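Local coordinates for protein CDA peptide synthetase I (Streptomyces coelicolor, PDB 4JN3) that belongs to the peptide synthetases and is represented here by its first condensation domain, an alpha/beta fold containing two mixed beta sheets, at residues C80-E85 against T99-R104; G235-A240 against N412-G417; R244-P249 against V423-F428. All coordinates share one frame; numbering follows the deposited sequence.

Interaction 1: C80-E85 against T99-R104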
ATOM      1  N   CYS A  80      -8.087  22.012   5.158  1.00 19.94           N
ATOM      2  CA  CYS A  80      -7.495  23.282   4.740  1.00 19.96           C
ATOM      3  C   CYS A  80      -7.469  23.403   3.219  1.00 20.59           C
ATOM      4  O   CYS A  80      -6.574  22.870   2.570  1.00 19.94           O
ATOM      5  CB  CYS A  80      -6.064  23.401   5.270  1.00 18.02           C
ATOM      6  SG  CYS A  80      -5.885  23.312   7.066  1.00 19.34           S
ATOM      7  N   PRO A  81      -8.450  24.114   2.642  1.00 23.87           N
ATOM      8  CA  PRO A  81      -8.478  24.268   1.184  1.00 21.26           C
ATOM      9  C   PRO A  81      -7.179  24.870   0.658  1.00 17.01           C
ATOM     10  O   PRO A  81      -6.480  25.550   1.401  1.00 15.80           O
ATOM     11  CB  PRO A  81      -9.637  25.245   0.956  1.00 26.56           C
ATOM     12  CG  PRO A  81     -10.515  25.078   2.154  1.00 33.83           C
ATOM     13  CD  PRO A  81      -9.585  24.787   3.298  1.00 27.00           C
ATOM     14  N   PRO A  82      -6.846  24.602  -0.612  1.00 15.91           N
ATOM     15  CA  PRO A  82      -5.695  25.249  -1.248  1.00 14.69           C
ATOM     16  C   PRO A  82      -5.988  26.728  -1.473  1.00 17.54           C
ATOM     17  O   PRO A  82      -7.140  27.152  -1.351  1.00 18.17           O
ATOM     18  CB  PRO A  82      -5.590  24.536  -2.602  1.00 17.93           C
ATOM     19  CG  PRO A  82      -6.391  23.275  -2.446  1.00 19.66           C
ATOM     20  CD  PRO A  82      -7.489  23.621  -1.501  1.00 18.61           C
ATOM     21  N   ALA A  83      -4.957  27.495  -1.804  1.00 16.37           N
ATOM     22  CA  ALA A  83      -5.124  28.913  -2.102  1.00 14.19           C
ATOM     23  C   ALA A  83      -5.992  29.069  -3.345  1.00 18.66           C
ATOM     24  O   ALA A  83      -6.056  28.164  -4.178  1.00 21.22           O
ATOM     25  CB  ALA A  83      -3.770  29.561  -2.315  1.00 17.36           C
ATOM     26  N   PRO A  84      -6.679  30.215  -3.470  1.00 22.12           N
ATOM     27  CA  PRO A  84      -7.462  30.469  -4.684  1.00 25.92           C
ATOM     28  C   PRO A  84      -6.575  30.408  -5.924  1.00 26.20           C
ATOM     29  O   PRO A  84      -5.374  30.659  -5.835  1.00 19.82           O
ATOM     30  CB  PRO A  84      -7.980  31.894  -4.471  1.00 21.75           C
ATOM     31  CG  PRO A  84      -8.012  32.061  -2.985  1.00 18.10           C
ATOM     32  CD  PRO A  84      -6.816  31.301  -2.484  1.00 22.23           C
ATOM     33  N   GLU A  85      -7.159  30.064  -7.068  1.00 29.76           N
ATOM     34  CA  GLU A  85      -6.398  29.987  -8.308  1.00 35.55           C
ATOM     35  C   GLU A  85      -5.633  31.289  -8.544  1.00 27.96           C
ATOM     36  O   GLU A  85      -6.201  32.377  -8.448  1.00 23.26           O
ATOM     37  CB  GLU A  85      -7.327  29.688  -9.490  1.00 39.19           C
ATOM     38  CG  GLU A  85      -6.623  29.544 -10.834  1.00 47.91           C
ATOM     39  CD  GLU A  85      -5.740  28.309 -10.911  1.00 61.57           C
ATOM     40  OE1 GLU A  85      -5.849  27.437 -10.021  1.00 64.92           O
ATOM     41  OE2 GLU A  85      -4.935  28.211 -11.863  1.00 57.39           O
ATOM     42  N   THR A  99      -3.448  24.600   1.839  1.00 13.24           N
ATOM     43  CA  THR A  99      -2.780  23.414   1.327  1.00 15.77           C
ATOM     44  C   THR A  99      -1.997  23.797   0.082  1.00 14.98           C
ATOM     45  O   THR A  99      -2.568  24.266  -0.895  1.00 16.51           O
ATOM     46  CB  THR A  99      -3.791  22.303   0.991  1.00 17.32           C
ATOM     47  OG1 THR A  99      -4.248  21.702   2.206  1.00 16.64           O
ATOM     48  CG2 THR A  99      -3.150  21.228   0.114  1.00 16.27           C
ATOM     49  N   PRO A 100      -0.675  23.616   0.116  1.00 16.27           N
ATOM     50  CA  PRO A 100       0.105  23.938  -1.078  1.00 16.81           C
ATOM     51  C   PRO A 100      -0.052  22.841  -2.124  1.00 21.60           C
ATOM     52  O   PRO A 100      -0.284  21.680  -1.776  1.00 17.48           O
ATOM     53  CB  PRO A 100       1.542  23.982  -0.553  1.00 19.19           C
ATOM     54  CG  PRO A 100       1.540  23.052   0.602  1.00 24.58           C
ATOM     55  CD  PRO A 100       0.168  23.136   1.225  1.00 18.19           C
ATOM     56  N   VAL A 101       0.057  23.215  -3.393  1.00 16.69           N
ATOM     57  CA  VAL A 101       0.009  22.251  -4.483  1.00 16.91           C
ATOM     58  C   VAL A 101       1.126  22.573  -5.459  1.00 23.07           C
ATOM     59  O   VAL A 101       1.085  23.588  -6.152  1.00 24.85           O
ATOM     60  CB  VAL A 101      -1.337  22.282  -5.226  1.00 18.16           C
ATOM     61  CG1 VAL A 101      -1.327  21.274  -6.367  1.00 25.44           C
ATOM     62  CG2 VAL A 101      -2.484  21.992  -4.265  1.00 17.19           C
ATOM     63  N   LEU A 102       2.136  21.713  -5.492  1.00 16.06           N
ATOM     64  CA  LEU A 102       3.286  21.914  -6.357  1.00 15.21           C
ATOM     65  C   LEU A 102       3.590  20.643  -7.143  1.00 14.16           C
ATOM     66  O   LEU A 102       3.812  19.584  -6.561  1.00 15.69           O
ATOM     67  CB  LEU A 102       4.511  22.288  -5.523  1.00 19.30           C
ATOM     68  CG  LEU A 102       5.860  22.274  -6.254  1.00 25.74           C
ATOM     69  CD1 LEU A 102       5.919  23.358  -7.324  1.00 28.23           C
ATOM     70  CD2 LEU A 102       7.006  22.429  -5.269  1.00 26.41           C
ATOM     71  N   LEU A 103       3.594  20.742  -8.466  1.00 15.93           N
ATOM     72  CA  LEU A 103       4.077  19.637  -9.281  1.00 12.50           C
ATOM     73  C   LEU A 103       5.475  19.981  -9.769  1.00 17.95           C
ATOM     74  O   LEU A 103       5.642  20.813 -10.667  1.00 17.08           O
ATOM     75  CB  LEU A 103       3.147  19.376 -10.465  1.00 14.24           C
ATOM     76  CG  LEU A 103       3.566  18.223 -11.380  1.00 12.86           C
ATOM     77  CD1 LEU A 103       3.638  16.923 -10.586  1.00 12.66           C
ATOM     78  CD2 LEU A 103       2.614  18.088 -12.562  1.00 15.20           C
ATOM     79  N   ARG A 104       6.482  19.366  -9.160  1.00 14.39           N
ATOM     80  CA  ARG A 104       7.856  19.617  -9.570  1.00 13.72           C
ATOM     81  C   ARG A 104       8.055  19.076 -10.968  1.00 22.85           C
ATOM     82  O   ARG A 104       7.451  18.074 -11.339  1.00 17.80           O
ATOM     83  CB  ARG A 104       8.841  18.937  -8.619  1.00 17.93           C
ATOM     84  CG  ARG A 104       8.756  19.387  -7.174  1.00 17.50           C
ATOM     85  CD  ARG A 104       9.824  18.678  -6.355  1.00 25.13           C
ATOM     86  NE  ARG A 104       9.640  18.816  -4.913  1.00 30.84           N
ATOM     87  CZ  ARG A 104       8.775  18.103  -4.195  1.00 30.50           C
ATOM     88  NH1 ARG A 104       7.984  17.213  -4.788  1.00 19.63           N
ATOM     89  NH2 ARG A 104       8.690  18.292  -2.885  1.00 32.24           N
TER
HETATM   90  O   HOH W   1      -2.412  26.274  -2.656  1.00 17.73           O
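Thr99 faces Cys80 and Pro81 with both its hydroxyl and its backbone nitrogen, and two successive carbonyls receive them. The shorter bond runs from Thr99 OG1 to Cys80 O at 2.6 Å; the hydroxyl lies in the carbonyl plane, with a C=O...OG1 angle of 156°. Just beside it, Thr99 N donates to Pro81 O over 3.2 Å, coming in from well above that carbonyl's plane. With OG1 anti to the carbonyl carbon of Thr99 (chi1 -75°), the hydroxyl lies beside the backbone N, and the two donors sit side by side and can use successive carbonyls; CG2 is anti to the N. Pro82 has no N-H to offer, and its CA-H approaches Thr99 O instead, with Pro82 CA and Thr99 O 3.3 Å apart. Thr99 O also takes a hydrogen bond from a water at 2.7 Å, and this water in turn accepts from Ala83 N at 2.9 Å. Apolar packing is modest: Pro82 CB meets the CG2 branch of Val101 at 4.3 Å, while Val101 also rests on Leu53, Arg54 and Val57 of helix 46-58. Cys80 and Thr99 both touch Pro135. From Pro81 to Pro84 the backbone keeps polyproline II angles, and the whole arrangement is the neck of the long irregular loop between strand 75-79 and strand 103-107, held by the threonine bonds and the water.

Interaction 2: G235-A240 against N412-G417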
ATOM      1  N   GLY A 235      12.756  -9.254  15.851  1.00 51.67           N
ATOM      2  CA  GLY A 235      11.973  -8.104  15.441  1.00 44.09           C
ATOM      3  C   GLY A 235      11.898  -6.985  16.461  1.00 47.51           C
ATOM      4  O   GLY A 235      11.968  -7.219  17.668  1.00 46.71           O
ATOM      5  N   GLY A 236      11.746  -5.760  15.964  1.00 43.86           N
ATOM      6  CA  GLY A 236      11.635  -4.582  16.804  1.00 38.64           C
ATOM      7  C   GLY A 236      10.661  -3.559  16.243  1.00 42.54           C
ATOM      8  O   GLY A 236       9.495  -3.867  15.998  1.00 34.50           O
ATOM      9  N   ARG A 237      11.143  -2.338  16.035  1.00 36.70           N
ATOM     10  CA  ARG A 237      10.306  -1.242  15.558  1.00 33.01           C
ATOM     11  C   ARG A 237       9.977  -1.388  14.073  1.00 22.02           C
ATOM     12  O   ARG A 237      10.762  -1.953  13.312  1.00 28.34           O
ATOM     13  CB  ARG A 237      11.026   0.091  15.775  1.00 39.12           C
ATOM     14  CG  ARG A 237      11.699   0.236  17.132  1.00 53.97           C
ATOM     15  CD  ARG A 237      12.986   1.042  17.010  1.00 46.85           C
ATOM     16  NE  ARG A 237      12.769   2.310  16.317  1.00 48.31           N
ATOM     17  CZ  ARG A 237      13.728   3.009  15.717  1.00 52.43           C
ATOM     18  NH1 ARG A 237      14.976   2.559  15.715  1.00 47.15           N
ATOM     19  NH2 ARG A 237      13.440   4.153  15.111  1.00 41.64           N
ATOM     20  N   ALA A 238       8.821  -0.874  13.664  1.00 28.34           N
ATOM     21  CA  ALA A 238       8.494  -0.778  12.243  1.00 24.69           C
ATOM     22  C   ALA A 238       9.263   0.392  11.645  1.00 21.15           C
ATOM     23  O   ALA A 238       9.163   1.518  12.129  1.00 24.45           O
ATOM     24  CB  ALA A 238       6.996  -0.592  12.044  1.00 24.94           C
ATOM     25  N   LEU A 239      10.039   0.121  10.600  1.00 17.01           N
ATOM     26  CA  LEU A 239      10.896   1.131   9.994  1.00 14.01           C
ATOM     27  C   LEU A 239      10.690   1.200   8.488  1.00 20.23           C
ATOM     28  O   LEU A 239      10.222   0.239   7.875  1.00 14.27           O
ATOM     29  CB  LEU A 239      12.368   0.813  10.273  1.00 16.71           C
ATOM     30  CG  LEU A 239      12.799   0.646  11.734  1.00 24.61           C
ATOM     31  CD1 LEU A 239      14.192   0.041  11.804  1.00 16.82           C
ATOM     32  CD2 LEU A 239      12.740   1.979  12.474  1.00 20.05           C
ATOM     33  N   ALA A 240      11.058   2.332   7.896  1.00 13.36           N
ATOM     34  CA  ALA A 240      11.031   2.480   6.446  1.00 19.13           C
ATOM     35  C   ALA A 240      11.909   1.406   5.818  1.00 15.26           C
ATOM     36  O   ALA A 240      13.056   1.217   6.227  1.00 17.10           O
ATOM     37  CB  ALA A 240      11.511   3.861   6.043  1.00 18.54           C
ATOM     38  N   ASN A 412      12.967  -4.531   6.513  1.00 14.49           N
ATOM     39  CA  ASN A 412      13.448  -3.710   7.617  1.00 13.61           C
ATOM     40  C   ASN A 412      14.974  -3.721   7.580  1.00 18.45           C
ATOM     41  O   ASN A 412      15.582  -4.789   7.528  1.00 16.83           O
ATOM     42  CB  ASN A 412      12.913  -4.269   8.934  1.00 14.34           C
ATOM     43  CG  ASN A 412      13.386  -3.488  10.140  1.00 16.79           C
ATOM     44  OD1 ASN A 412      14.583  -3.314  10.346  1.00 17.60           O
ATOM     45  ND2 ASN A 412      12.443  -3.017  10.947  1.00 16.49           N
ATOM     46  N   PRO A 413      15.599  -2.530   7.577  1.00 16.40           N
ATOM     47  CA  PRO A 413      17.052  -2.430   7.387  1.00 13.82           C
ATOM     48  C   PRO A 413      17.865  -3.016   8.547  1.00 16.62           C
ATOM     49  O   PRO A 413      19.064  -3.254   8.390  1.00 23.25           O
ATOM     50  CB  PRO A 413      17.288  -0.915   7.262  1.00 17.12           C
ATOM     51  CG  PRO A 413      16.151  -0.296   7.987  1.00 19.44           C
ATOM     52  CD  PRO A 413      14.971  -1.205   7.726  1.00 18.74           C
ATOM     53  N   GLN A 414      17.224  -3.241   9.689  1.00 14.47           N
ATOM     54  CA  GLN A 414      17.880  -3.890  10.821  1.00 19.11           C
ATOM     55  C   GLN A 414      17.834  -5.405  10.660  1.00 25.27           C
ATOM     56  O   GLN A 414      18.464  -6.143  11.417  1.00 22.65           O
ATOM     57  CB  GLN A 414      17.212  -3.492  12.141  1.00 22.76           C
ATOM     58  CG  GLN A 414      17.337  -2.016  12.484  1.00 21.23           C
ATOM     59  CD  GLN A 414      16.692  -1.658  13.813  1.00 25.78           C
ATOM     60  OE1 GLN A 414      15.976  -2.463  14.412  1.00 24.98           O
ATOM     61  NE2 GLN A 414      16.943  -0.439  14.280  1.00 28.23           N
ATOM     62  N   VAL A 415      17.078  -5.863   9.666  1.00 19.65           N
ATOM     63  CA  VAL A 415      16.886  -7.290   9.444  1.00 20.64           C
ATOM     64  C   VAL A 415      17.531  -7.749   8.139  1.00 22.06           C
ATOM     65  O   VAL A 415      18.121  -8.828   8.080  1.00 24.45           O
ATOM     66  CB  VAL A 415      15.386  -7.661   9.447  1.00 19.24           C
ATOM     67  CG1 VAL A 415      15.209  -9.166   9.347  1.00 27.08           C
ATOM     68  CG2 VAL A 415      14.711  -7.128  10.698  1.00 23.89           C
ATOM     69  N   TYR A 416      17.425  -6.930   7.095  1.00 17.78           N
ATOM     70  CA  TYR A 416      17.994  -7.275   5.796  1.00 15.10           C
ATOM     71  C   TYR A 416      18.849  -6.157   5.226  1.00 22.62           C
ATOM     72  O   TYR A 416      18.500  -4.985   5.334  1.00 23.13           O
ATOM     73  CB  TYR A 416      16.886  -7.545   4.768  1.00 21.55           C
ATOM     74  CG  TYR A 416      15.808  -8.506   5.197  1.00 16.99           C
ATOM     75  CD1 TYR A 416      15.859  -9.848   4.834  1.00 19.21           C
ATOM     76  CD2 TYR A 416      14.722  -8.070   5.945  1.00 18.52           C
ATOM     77  CE1 TYR A 416      14.866 -10.728   5.221  1.00 20.54           C
ATOM     78  CE2 TYR A 416      13.726  -8.943   6.334  1.00 19.79           C
ATOM     79  CZ  TYR A 416      13.803 -10.270   5.970  1.00 22.14           C
ATOM     80  OH  TYR A 416      12.811 -11.143   6.356  1.00 23.82           O
ATOM     81  N   GLY A 417      19.954  -6.526   4.590  1.00 16.56           N
ATOM     82  CA  GLY A 417      20.635  -5.620   3.688  1.00 21.49           C
ATOM     83  C   GLY A 417      20.004  -5.780   2.316  1.00 27.34           C
ATOM     84  O   GLY A 417      19.262  -6.736   2.086  1.00 23.04           O
TER
HETATM   85  O   HOH W   2      14.432  -2.023  16.461  1.00 37.27           O
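Leu239 pushes its CD1 methyl against the side-chain amides of Asn412 and Gln414, and this is the tight part of the contact. Leu239 CD1 lies 3.6 Å from Asn412 ND2 and equally 3.6 Å from Gln414 CD, while Leu239 CB leans on Pro413 CD at 4.2 Å. Pro413 CD also sits 3.4 Å from Ala240 O. The Asn412 amide is firmly placed: its OD1 accepts from Gln414 N at 2.7 Å, in the carbonyl plane, forming an Asx turn, and its ND2 donates to Thr390 O. Asn412 ND2 lies 3.1 Å from Arg237 O as well. Asn412 O takes two more bonds, from the backbone N-H groups of Val415 and Tyr416.

Towards solvent the fit is looser. The Arg237 guanidinium has the other Leu239 methyl, CD2, over its centre, but meets the Gln414 amide obliquely, the two planes 68° apart. A water donates to Gln414 OE1 at 2.6 Å and reaches Arg237 N by only a weak bond. Packing of Leu239 on the two amides and Pro413, with that water at the rim, makes most of the contact; the Asn412 amide is engaged in its own turn and with Thr390, whereas the Gln414 amide oxygen has a water as its polar partner.

Interaction 3: R244-P249 against V423-F428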
ATOM      1  N   ARG A 244      13.888  -3.677  -2.752  1.00 14.25           N
ATOM      2  CA  ARG A 244      14.458  -4.275  -3.949  1.00 13.62           C
ATOM      3  C   ARG A 244      13.334  -4.734  -4.877  1.00 15.72           C
ATOM      4  O   ARG A 244      12.475  -5.524  -4.484  1.00 14.69           O
ATOM      5  CB  ARG A 244      15.415  -5.415  -3.596  1.00 17.32           C
ATOM      6  CG  ARG A 244      16.734  -4.926  -2.985  1.00 16.35           C
ATOM      7  CD  ARG A 244      17.493  -4.003  -3.944  1.00 16.66           C
ATOM      8  NE  ARG A 244      18.710  -3.448  -3.342  1.00 21.52           N
ATOM      9  CZ  ARG A 244      18.765  -2.289  -2.689  1.00 28.25           C
ATOM     10  NH1 ARG A 244      17.673  -1.545  -2.547  1.00 22.17           N
ATOM     11  NH2 ARG A 244      19.917  -1.865  -2.179  1.00 27.39           N
ATOM     12  N   SER A 245      13.341  -4.206  -6.098  1.00 14.93           N
ATOM     13  CA  SER A 245      12.253  -4.423  -7.049  1.00 14.18           C
ATOM     14  C   SER A 245      12.705  -5.280  -8.230  1.00 21.96           C
ATOM     15  O   SER A 245      13.757  -5.035  -8.829  1.00 19.02           O
ATOM     16  CB  SER A 245      11.719  -3.070  -7.540  1.00 17.91           C
ATOM     17  OG  SER A 245      10.581  -3.220  -8.378  1.00 21.60           O
ATOM     18  N   LEU A 246      11.902  -6.283  -8.565  1.00 15.41           N
ATOM     19  CA  LEU A 246      12.216  -7.179  -9.669  1.00 17.25           C
ATOM     20  C   LEU A 246      11.064  -7.222 -10.666  1.00 20.84           C
ATOM     21  O   LEU A 246       9.924  -7.502 -10.292  1.00 19.53           O
ATOM     22  CB  LEU A 246      12.497  -8.586  -9.139  1.00 15.79           C
ATOM     23  CG  LEU A 246      12.807  -9.657 -10.181  1.00 21.71           C
ATOM     24  CD1 LEU A 246      14.080  -9.302 -10.933  1.00 20.48           C
ATOM     25  CD2 LEU A 246      12.926 -11.017  -9.512  1.00 17.92           C
ATOM     26  N   GLY A 247      11.357  -6.932 -11.930  1.00 17.15           N
ATOM     27  CA  GLY A 247      10.349  -7.004 -12.971  1.00 18.80           C
ATOM     28  C   GLY A 247      10.320  -8.377 -13.619  1.00 22.61           C
ATOM     29  O   GLY A 247      11.364  -8.922 -13.967  1.00 20.87           O
ATOM     30  N   LEU A 248       9.127  -8.947 -13.764  1.00 15.58           N
ATOM     31  CA  LEU A 248       8.969 -10.242 -14.421  1.00 17.33           C
ATOM     32  C   LEU A 248       8.003 -10.117 -15.601  1.00 16.64           C
ATOM     33  O   LEU A 248       6.850  -9.715 -15.421  1.00 17.02           O
ATOM     34  CB  LEU A 248       8.445 -11.289 -13.432  1.00 16.38           C
ATOM     35  CG  LEU A 248       9.232 -11.529 -12.144  1.00 20.35           C
ATOM     36  CD1 LEU A 248       8.450 -12.434 -11.208  1.00 21.32           C
ATOM     37  CD2 LEU A 248      10.598 -12.127 -12.450  1.00 24.12           C
ATOM     38  N   PRO A 249       8.472 -10.452 -16.813  1.00 16.14           N
ATOM     39  CA  PRO A 249       7.645 -10.369 -18.023  1.00 21.05           C
ATOM     40  C   PRO A 249       6.598 -11.485 -18.057  1.00 13.49           C
ATOM     41  O   PRO A 249       6.725 -12.455 -17.316  1.00 14.16           O
ATOM     42  CB  PRO A 249       8.663 -10.570 -19.148  1.00 20.62           C
ATOM     43  CG  PRO A 249       9.718 -11.426 -18.527  1.00 21.46           C
ATOM     44  CD  PRO A 249       9.824 -10.966 -17.101  1.00 18.66           C
ATOM     45  N   VAL A 423      18.754 -11.748  -2.865  1.00 19.85           N
ATOM     46  CA  VAL A 423      18.952 -13.196  -2.830  1.00 19.39           C
ATOM     47  C   VAL A 423      17.665 -13.940  -2.480  1.00 22.34           C
ATOM     48  O   VAL A 423      17.309 -14.928  -3.127  1.00 20.85           O
ATOM     49  CB  VAL A 423      20.051 -13.594  -1.823  1.00 24.20           C
ATOM     50  CG1 VAL A 423      20.016 -15.100  -1.563  1.00 25.84           C
ATOM     51  CG2 VAL A 423      21.415 -13.154  -2.330  1.00 22.46           C
ATOM     52  N   LEU A 424      16.973 -13.463  -1.451  1.00 18.31           N
ATOM     53  CA  LEU A 424      15.739 -14.088  -0.991  1.00 18.68           C
ATOM     54  C   LEU A 424      14.648 -13.984  -2.055  1.00 17.97           C
ATOM     55  O   LEU A 424      13.893 -14.931  -2.289  1.00 17.47           O
ATOM     56  CB  LEU A 424      15.265 -13.412   0.295  1.00 20.33           C
ATOM     57  CG  LEU A 424      14.150 -14.110   1.070  1.00 24.53           C
ATOM     58  CD1 LEU A 424      14.639 -15.459   1.577  1.00 24.55           C
ATOM     59  CD2 LEU A 424      13.668 -13.238   2.226  1.00 27.97           C
ATOM     60  N   GLN A 425      14.571 -12.818  -2.684  1.00 15.72           N
ATOM     61  CA  GLN A 425      13.576 -12.539  -3.708  1.00 19.14           C
ATOM     62  C   GLN A 425      13.722 -13.493  -4.890  1.00 19.74           C
ATOM     63  O   GLN A 425      12.738 -14.052  -5.375  1.00 17.28           O
ATOM     64  CB  GLN A 425      13.736 -11.097  -4.173  1.00 19.59           C
ATOM     65  CG  GLN A 425      12.722 -10.612  -5.186  1.00 19.36           C
ATOM     66  CD  GLN A 425      12.966  -9.165  -5.534  1.00 20.93           C
ATOM     67  OE1 GLN A 425      12.087  -8.312  -5.387  1.00 19.52           O
ATOM     68  NE2 GLN A 425      14.180  -8.871  -5.978  1.00 15.29           N
ATOM     69  N   GLU A 426      14.956 -13.669  -5.351  1.00 19.53           N
ATOM     70  CA  GLU A 426      15.236 -14.548  -6.481  1.00 21.43           C
ATOM     71  C   GLU A 426      14.847 -15.981  -6.153  1.00 19.83           C
ATOM     72  O   GLU A 426      14.185 -16.651  -6.943  1.00 18.75           O
ATOM     73  CB  GLU A 426      16.715 -14.482  -6.874  1.00 22.81           C
ATOM     74  CG  GLU A 426      17.124 -15.500  -7.935  1.00 25.39           C
ATOM     75  CD  GLU A 426      16.500 -15.220  -9.290  1.00 27.32           C
ATOM     76  OE1 GLU A 426      15.900 -14.140  -9.459  1.00 24.66           O
ATOM     77  OE2 GLU A 426      16.612 -16.081 -10.189  1.00 29.17           O
ATOM     78  N   ARG A 427      15.259 -16.451  -4.980  1.00 18.57           N
ATOM     79  CA  ARG A 427      14.915 -17.802  -4.561  1.00 17.30           C
ATOM     80  C   ARG A 427      13.400 -17.974  -4.465  1.00 20.91           C
ATOM     81  O   ARG A 427      12.860 -19.003  -4.878  1.00 16.01           O
ATOM     82  CB  ARG A 427      15.605 -18.159  -3.240  1.00 24.11           C
ATOM     83  CG  ARG A 427      17.125 -18.186  -3.352  1.00 39.40           C
ATOM     84  CD  ARG A 427      17.788 -18.576  -2.042  1.00 44.27           C
ATOM     85  NE  ARG A 427      17.214 -19.799  -1.495  1.00 34.33           N
ATOM     86  CZ  ARG A 427      16.476 -19.845  -0.392  1.00 49.15           C
ATOM     87  NH1 ARG A 427      16.237 -18.733   0.292  1.00 47.38           N
ATOM     88  NH2 ARG A 427      15.990 -21.003   0.033  1.00 57.02           N
ATOM     89  N   PHE A 428      12.710 -16.955  -3.953  1.00 16.56           N
ATOM     90  CA  PHE A 428      11.252 -17.028  -3.865  1.00 16.66           C
ATOM     91  C   PHE A 428      10.546 -17.087  -5.219  1.00 14.93           C
ATOM     92  O   PHE A 428       9.704 -17.955  -5.442  1.00 14.91           O
ATOM     93  CB  PHE A 428      10.657 -15.874  -3.053  1.00 15.64           C
ATOM     94  CG  PHE A 428       9.159 -15.797  -3.160  1.00 17.21           C
ATOM     95  CD1 PHE A 428       8.362 -16.751  -2.552  1.00 12.84           C
ATOM     96  CD2 PHE A 428       8.550 -14.788  -3.888  1.00 14.92           C
ATOM     97  CE1 PHE A 428       6.983 -16.701  -2.660  1.00 17.32           C
ATOM     98  CE2 PHE A 428       7.168 -14.732  -4.000  1.00 14.82           C
ATOM     99  CZ  PHE A 428       6.385 -15.691  -3.384  1.00 12.44           C
TER
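The side-chain amide of Gln425 lies flat beneath Leu246: Leu246 CB sits over one face of it, 3.7 Å from Gln425 CD. Ahead of the amide's far end, displaced a little towards the opposite side of its plane, is the backbone carbonyl of Arg244, whose O is 3.8 Å from Gln425 CD. As modelled, Gln425 OE1 comes within 3.0 Å of Arg244 O, which puts two oxygens together; the amide is probably turned over, and with its nitrogen there a hydrogen bond to the strand could form. Either way, the glutamine reaches the strand by stretching straight out from the helix, CG anti to the backbone N (chi1 -177°) and the chain extended beyond. The second flat group, the Glu426 carboxylate, has a looser place: Glu426 OE1 is 4.3 Å from the Leu246 CD2 methyl, and OE2 makes a salt bridge to Arg430 one turn along the helix. Arg244 starts towards the helix, but its guanidinium leads away, and its side chain touches Leu421 and Thr422.

The axes of strand 244-248 and helix 423-428 approach to 9.6 Å with their directions 30° apart. Strand 242-248 is an outermost strand of its four-stranded sheet and pairs antiparallel with strand 404-411, where Phe409 receives Leu424, Gln425 and Phe428 of the helix. Beyond that, Leu424, Arg427 and Phe428 touch helix 267-283, the Phe428 ring meeting Phe278 edge-to-face, so helix 418-437 packs against both the sheet and that helix.

Overall arrangement
Interactions 2 and 3 belong together: each joins the chain around strand 242-248 to the chain following strand 404-411, first through the loops and then through strand and helix, and they touch where Tyr416 CE1 packs on Leu424 CD2. Interaction 1 stands apart, its centre about 39 Å from that of interaction 3 and across the centre of the chain, in the loop that leads into the edge strand of the six-stranded sheet. None is a true core contact; interactions 1 and 2 are partly buried, and interaction 3 is a surface one. Backbone carbonyls and a threonine hydroxyl dominate in 80-85 with 99-104, whereas the other two set leucine against side-chain amides.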